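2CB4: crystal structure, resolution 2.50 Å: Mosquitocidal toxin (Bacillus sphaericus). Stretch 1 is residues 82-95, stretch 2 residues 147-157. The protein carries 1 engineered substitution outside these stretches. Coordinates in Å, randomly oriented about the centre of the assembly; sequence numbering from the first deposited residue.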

# COMPACT_ATOMS: atom_id res chain seq x y z
N ASP A 82 33.96 -11.16 -10.57
CA ASP A 82 32.68 -10.53 -10.27
C ASP A 82 32.48 -9.31 -11.18
O ASP A 82 33.44 -8.58 -11.47
N ARG A 83 31.24 -9.10 -11.60
CA ARG A 83 30.92 -7.95 -12.46
C ARG A 83 30.71 -6.66 -11.64
O ARG A 83 30.73 -5.59 -12.20
N ARG A 84 30.56 -6.79 -10.31
CA ARG A 84 30.36 -5.64 -9.42
C ARG A 84 31.65 -4.91 -9.12
O ARG A 84 32.68 -5.53 -8.89
N PRO A 85 31.61 -3.57 -9.13
CA PRO A 85 32.83 -2.77 -8.94
C PRO A 85 33.23 -2.52 -7.50
O PRO A 85 32.47 -2.78 -6.57
N PRO A 86 34.46 -2.00 -7.33
CA PRO A 86 35.00 -1.74 -5.98
C PRO A 86 34.12 -0.89 -5.05
O PRO A 86 34.13 -1.12 -3.83
N ASN A 87 33.40 0.10 -5.59
CA ASN A 87 32.53 0.96 -4.75
C ASN A 87 31.43 0.16 -4.07
O ASN A 87 30.89 0.58 -3.05
N ASP A 88 31.13 -1.00 -4.63
CA ASP A 88 30.18 -1.93 -4.04
C ASP A 88 30.98 -2.96 -3.14
O ASP A 88 30.85 -2.97 -1.93
N ILE A 89 31.82 -3.78 -3.76
CA ILE A 89 32.60 -4.83 -3.10
C ILE A 89 33.53 -4.43 -1.94
O ILE A 89 33.52 -5.10 -0.89
N PHE A 90 34.32 -3.38 -2.12
CA PHE A 90 35.25 -2.94 -1.05
C PHE A 90 34.47 -2.30 0.09
O PHE A 90 35.01 -2.08 1.18
N LEU A 91 33.21 -1.98 -0.15
CA LEU A 91 32.39 -1.38 0.89
C LEU A 91 31.57 -2.45 1.63
O LEU A 91 31.47 -2.43 2.84
N ASN A 92 30.97 -3.36 0.87
CA ASN A 92 30.09 -4.39 1.42
C ASN A 92 30.63 -5.81 1.53
O ASN A 92 30.03 -6.62 2.20
N GLY A 93 31.71 -6.11 0.81
CA GLY A 93 32.28 -7.43 0.76
C GLY A 93 31.44 -8.29 -0.19
O GLY A 93 30.68 -7.78 -1.02
N PHE A 94 31.56 -9.60 -0.04
CA PHE A 94 30.75 -10.51 -0.85
C PHE A 94 29.64 -11.06 0.02
O PHE A 94 29.86 -11.94 0.86
N ILE A 95 28.45 -10.51 -0.17
CA ILE A 95 27.25 -10.91 0.56
C ILE A 95 26.56 -11.97 -0.31
O ILE A 95 26.52 -11.83 -1.54
N ASN A 147 36.34 -12.01 -21.45
CA ASN A 147 36.87 -11.09 -22.47
C ASN A 147 35.82 -10.06 -22.91
O ASN A 147 36.10 -9.20 -23.72
N ASN A 148 34.61 -10.20 -22.40
CA ASN A 148 33.50 -9.33 -22.76
C ASN A 148 33.22 -8.28 -21.71
O ASN A 148 33.00 -8.59 -20.52
N ASN A 149 33.23 -7.03 -22.17
CA ASN A 149 32.92 -5.91 -21.32
C ASN A 149 33.82 -5.77 -20.11
O ASN A 149 35.03 -6.00 -20.20
N ILE A 150 33.23 -5.35 -18.99
CA ILE A 150 33.95 -5.08 -17.75
C ILE A 150 33.74 -6.16 -16.68
O ILE A 150 32.62 -6.46 -16.27
N ILE A 151 34.86 -6.72 -16.21
CA ILE A 151 34.81 -7.73 -15.17
C ILE A 151 35.97 -7.47 -14.21
O ILE A 151 37.02 -6.91 -14.58
N TYR A 152 35.76 -7.87 -12.96
CA TYR A 152 36.78 -7.69 -11.92
C TYR A 152 37.25 -9.05 -11.40
O TYR A 152 36.49 -10.01 -11.32
N ARG A 153 38.53 -9.13 -11.05
CA ARG A 153 39.10 -10.33 -10.46
C ARG A 153 39.61 -9.90 -9.09
O ARG A 153 40.66 -9.27 -8.98
N TYR A 154 38.84 -10.20 -8.06
CA TYR A 154 39.18 -9.84 -6.70
C TYR A 154 40.14 -10.84 -6.08
O TYR A 154 40.01 -12.06 -6.30
N GLU A 155 41.08 -10.30 -5.28
CA GLU A 155 42.10 -11.06 -4.55
C GLU A 155 41.72 -11.08 -3.08
O GLU A 155 41.54 -10.04 -2.44
N ILE A 156 41.58 -12.29 -2.55
CA ILE A 156 41.13 -12.49 -1.18
C ILE A 156 42.07 -13.36 -0.32
O ILE A 156 42.68 -14.33 -0.82
N PHE A 157 42.14 -13.04 0.97
CA PHE A 157 42.90 -13.79 2.00
C PHE A 157 41.95 -13.74 3.17
O PHE A 157 41.77 -12.70 3.78

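Packing of residues 82-95 against residues 147-157 of the mosquitocidal toxin, a contact that buries 648 Å² and rests mainly on Tyr154, Arg83 and Tyr152. The stretches meet as an antiparallel bridge at Asp82 and Tyr152, closed by Asp82 N to Tyr152 O (2.9 Å) and Tyr152 N to Asp82 O (2.8 Å); both side chains leave on the same face of the sheet. Beyond this pair the first stretch turns away through Arg83 and Arg84 into helix 86-92, and aromatic rings, with Ile89 and the two prolines, pack between helix and strand.

Tyr154 is covered most. Its CA-to-CB bond points toward the first stretch, and the m rotamer (chi1 -69°, chi2 -91°) carries the hydroxyl to the start of the helix, where Tyr154 OH donates to Arg84 O at 2.7 Å. The approach of Tyr154 OH to Pro86 N, 3.2 Å, is contact without a hydrogen bond, since the proline nitrogen has no hydrogen to share. Ile89, also pointing toward the strand with chi1 and chi2 both m, lays its CG2 over one face of the Tyr154 ring, 3.9 Å from the centroid. Phe94 (m) turns its edge to the face of the same ring, with planes at 85° and Phe94 CZ 3.6 Å from Tyr154 CG; Phe94 CE2 also meets Ile156 CD1 at 3.8 Å. Phe90 (m) starts sideways, but its end comes nearer and brings Phe90 CE1 to 3.7 Å from Tyr154 CE1. Asp82 CB lies 3.9 Å from Tyr154 CE2.

Arg83 reaches the other way, along the strand toward its beginning. Its CB is set sideways, yet the chain bends at chi1 and chi2 (both m), then runs extended through chi3 (t), and its end comes nearer, bringing the guanidinium to backbone carbonyls. Arg83 NH1 donates to Asn148 O at 2.7 Å with a nearly straight angle; weak bonds run from Arg83 NH2 to Asn148 O (3.2 Å) and from Arg83 NH1 to Ile150 O (3.0 Å). Ile151, t at both chi angles, places its CD1 over one face of the group, 3.8 Å from Arg83 NE. Water 1 adds a link, donating to Arg83 O (2.8 Å) and to Ile150 O (2.7 Å), so Ile150 O receives both the arginine and the water.

Tyr152 (m, chi2 -91°) packs against the prolines that lead into the helix. Pro85 CA sits over one face of its ring, 4.0 Å from the centroid, and Pro86 CD approaches Tyr152 CE1 at 3.5 Å; its hydroxyl is hydrogen-bonded elsewhere in the structure.

Arg84 points away from the strand and instead forms a salt bridge with Asp82, Arg84 NH2 to Asp82 OD2 at 2.8 Å, while Arg84 N and Arg84 NE both donate to Asp82 OD1 (3.0 and 2.9 Å). These bonds tie Arg84 to Asp82 within the turn; Arg84 O, from the same turn, accepts from Tyr154 OH. Arg153 and Glu155 alternate with the inward residues and point away.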

# COMPACT_ATOMS: atom_id res chain seq x y z
CB ASP A 82 32.61 -10.11 -8.77
CG ASP A 82 31.19 -10.13 -8.21
OD1 ASP A 82 30.35 -9.34 -8.68
OD2 ASP A 82 30.88 -10.93 -7.29
CB ARG A 83 29.69 -8.22 -13.37
CG ARG A 83 29.83 -9.42 -14.36
CD ARG A 83 30.42 -8.98 -15.68
NE ARG A 83 30.85 -10.07 -16.56
CZ ARG A 83 31.51 -9.86 -17.70
NH1 ARG A 83 31.75 -8.63 -18.08
NH2 ARG A 83 31.94 -10.85 -18.44
CB ARG A 84 29.58 -6.04 -8.16
CG ARG A 84 28.18 -6.58 -8.46
CD ARG A 84 27.56 -7.24 -7.21
NE ARG A 84 28.29 -8.46 -6.86
CZ ARG A 84 28.20 -9.09 -5.69
NH1 ARG A 84 27.40 -8.61 -4.75
NH2 ARG A 84 28.93 -10.18 -5.47
CB PRO A 85 32.49 -1.47 -9.66
CG PRO A 85 30.97 -1.33 -9.40
CD PRO A 85 30.41 -2.71 -9.36
CB PRO A 86 36.37 -1.07 -6.25
CG PRO A 86 36.59 -1.09 -7.68
CD PRO A 86 35.40 -1.62 -8.40
CB ASN A 87 31.96 2.16 -5.51
CG ASN A 87 32.98 3.24 -5.70
OD1 ASN A 87 34.12 3.13 -5.24
ND2 ASN A 87 32.58 4.31 -6.36
CB ASP A 88 29.42 -2.66 -5.16
CG ASP A 88 28.37 -3.64 -4.62
OD1 ASP A 88 28.28 -3.80 -3.39
OD2 ASP A 88 27.62 -4.21 -5.41
CB ILE A 89 33.31 -5.77 -4.13
CG1 ILE A 89 32.30 -6.29 -5.19
CG2 ILE A 89 34.07 -6.91 -3.39
CD1 ILE A 89 31.05 -6.97 -4.58
CB PHE A 90 36.31 -1.95 -1.55
CG PHE A 90 37.41 -2.58 -2.37
CD1 PHE A 90 37.48 -3.93 -2.54
CD2 PHE A 90 38.37 -1.78 -2.99
CE1 PHE A 90 38.49 -4.50 -3.31
CE2 PHE A 90 39.37 -2.36 -3.76
CZ PHE A 90 39.44 -3.71 -3.91
CB LEU A 91 31.44 -0.36 0.27
CG LEU A 91 30.42 0.26 1.25
CD1 LEU A 91 31.10 1.14 2.31
CD2 LEU A 91 29.33 1.07 0.54
CB ASN A 92 28.83 -4.46 0.51
CG ASN A 92 28.06 -3.18 0.49
OD1 ASN A 92 27.63 -2.68 1.53
ND2 ASN A 92 27.89 -2.61 -0.69
CB PHE A 94 31.60 -11.63 -1.41
CG PHE A 94 32.59 -11.15 -2.44
CD1 PHE A 94 32.15 -10.62 -3.66
CD2 PHE A 94 33.97 -11.20 -2.18
CE1 PHE A 94 33.07 -10.18 -4.62
CE2 PHE A 94 34.89 -10.74 -3.13
CZ PHE A 94 34.44 -10.23 -4.35
CB ILE A 95 26.32 -9.68 0.80
CG1 ILE A 95 27.08 -8.61 1.62
CG2 ILE A 95 25.01 -10.08 1.50
CD1 ILE A 95 26.28 -7.27 1.74
CB ASN A 147 37.32 -11.90 -23.71
CG ASN A 147 38.76 -12.41 -23.61
OD1 ASN A 147 39.18 -13.24 -24.41
ND2 ASN A 147 39.54 -11.89 -22.66
CB ASN A 148 32.21 -10.16 -22.99
CG ASN A 148 32.44 -11.34 -23.97
OD1 ASN A 148 32.46 -12.51 -23.57
ND2 ASN A 148 32.74 -11.01 -25.21
CB ASN A 149 31.42 -5.90 -20.97
CG ASN A 149 30.53 -6.02 -22.23
OD1 ASN A 149 29.84 -7.02 -22.43
ND2 ASN A 149 30.59 -5.03 -23.08
CB ILE A 150 33.46 -3.73 -17.14
CG1 ILE A 150 33.57 -2.62 -18.19
CG2 ILE A 150 34.23 -3.39 -15.84
CD1 ILE A 150 32.96 -1.29 -17.75
CB ILE A 151 34.82 -9.18 -15.77
CG1 ILE A 151 34.40 -10.19 -14.68
CG2 ILE A 151 36.18 -9.52 -16.40
CD1 ILE A 151 34.07 -11.55 -15.21
CB TYR A 152 36.17 -6.90 -10.74
CG TYR A 152 35.75 -5.49 -11.15
CD1 TYR A 152 36.64 -4.41 -11.04
CD2 TYR A 152 34.48 -5.25 -11.72
CE1 TYR A 152 36.29 -3.15 -11.46
CE2 TYR A 152 34.13 -3.96 -12.16
CZ TYR A 152 35.04 -2.93 -12.03
OH TYR A 152 34.71 -1.63 -12.42
CB ARG A 153 40.24 -10.89 -11.30
CG ARG A 153 40.57 -12.38 -10.97
CD ARG A 153 41.87 -12.76 -11.66
NE ARG A 153 42.97 -12.34 -10.83
CZ ARG A 153 44.19 -12.83 -10.88
NH1 ARG A 153 44.48 -13.77 -11.76
NH2 ARG A 153 45.11 -12.38 -10.05
CB TYR A 154 37.91 -9.71 -5.82
CG TYR A 154 37.05 -8.52 -6.21
CD1 TYR A 154 37.25 -7.28 -5.60
CD2 TYR A 154 36.05 -8.61 -7.22
CE1 TYR A 154 36.49 -6.16 -5.95
CE2 TYR A 154 35.27 -7.49 -7.58
CZ TYR A 154 35.52 -6.28 -6.94
OH TYR A 154 34.81 -5.17 -7.27
CB GLU A 155 43.48 -10.42 -4.73
CG GLU A 155 44.59 -11.11 -3.95
CD GLU A 155 45.83 -10.26 -3.88
OE1 GLU A 155 45.72 -9.04 -3.63
OE2 GLU A 155 46.93 -10.79 -4.14
CB ILE A 156 39.74 -13.24 -1.27
CG1 ILE A 156 38.74 -12.41 -2.10
CG2 ILE A 156 39.19 -13.64 0.11
CD1 ILE A 156 37.73 -13.22 -2.84
CB PHE A 157 44.23 -13.14 2.36
CG PHE A 157 45.25 -13.17 1.24
CD1 PHE A 157 46.01 -14.32 1.02
CD2 PHE A 157 45.41 -12.07 0.39
CE1 PHE A 157 46.95 -14.35 -0.00
CE2 PHE A 157 46.35 -12.10 -0.62
CZ PHE A 157 47.13 -13.25 -0.82
O HOH W 1 30.69 -5.02 -14.98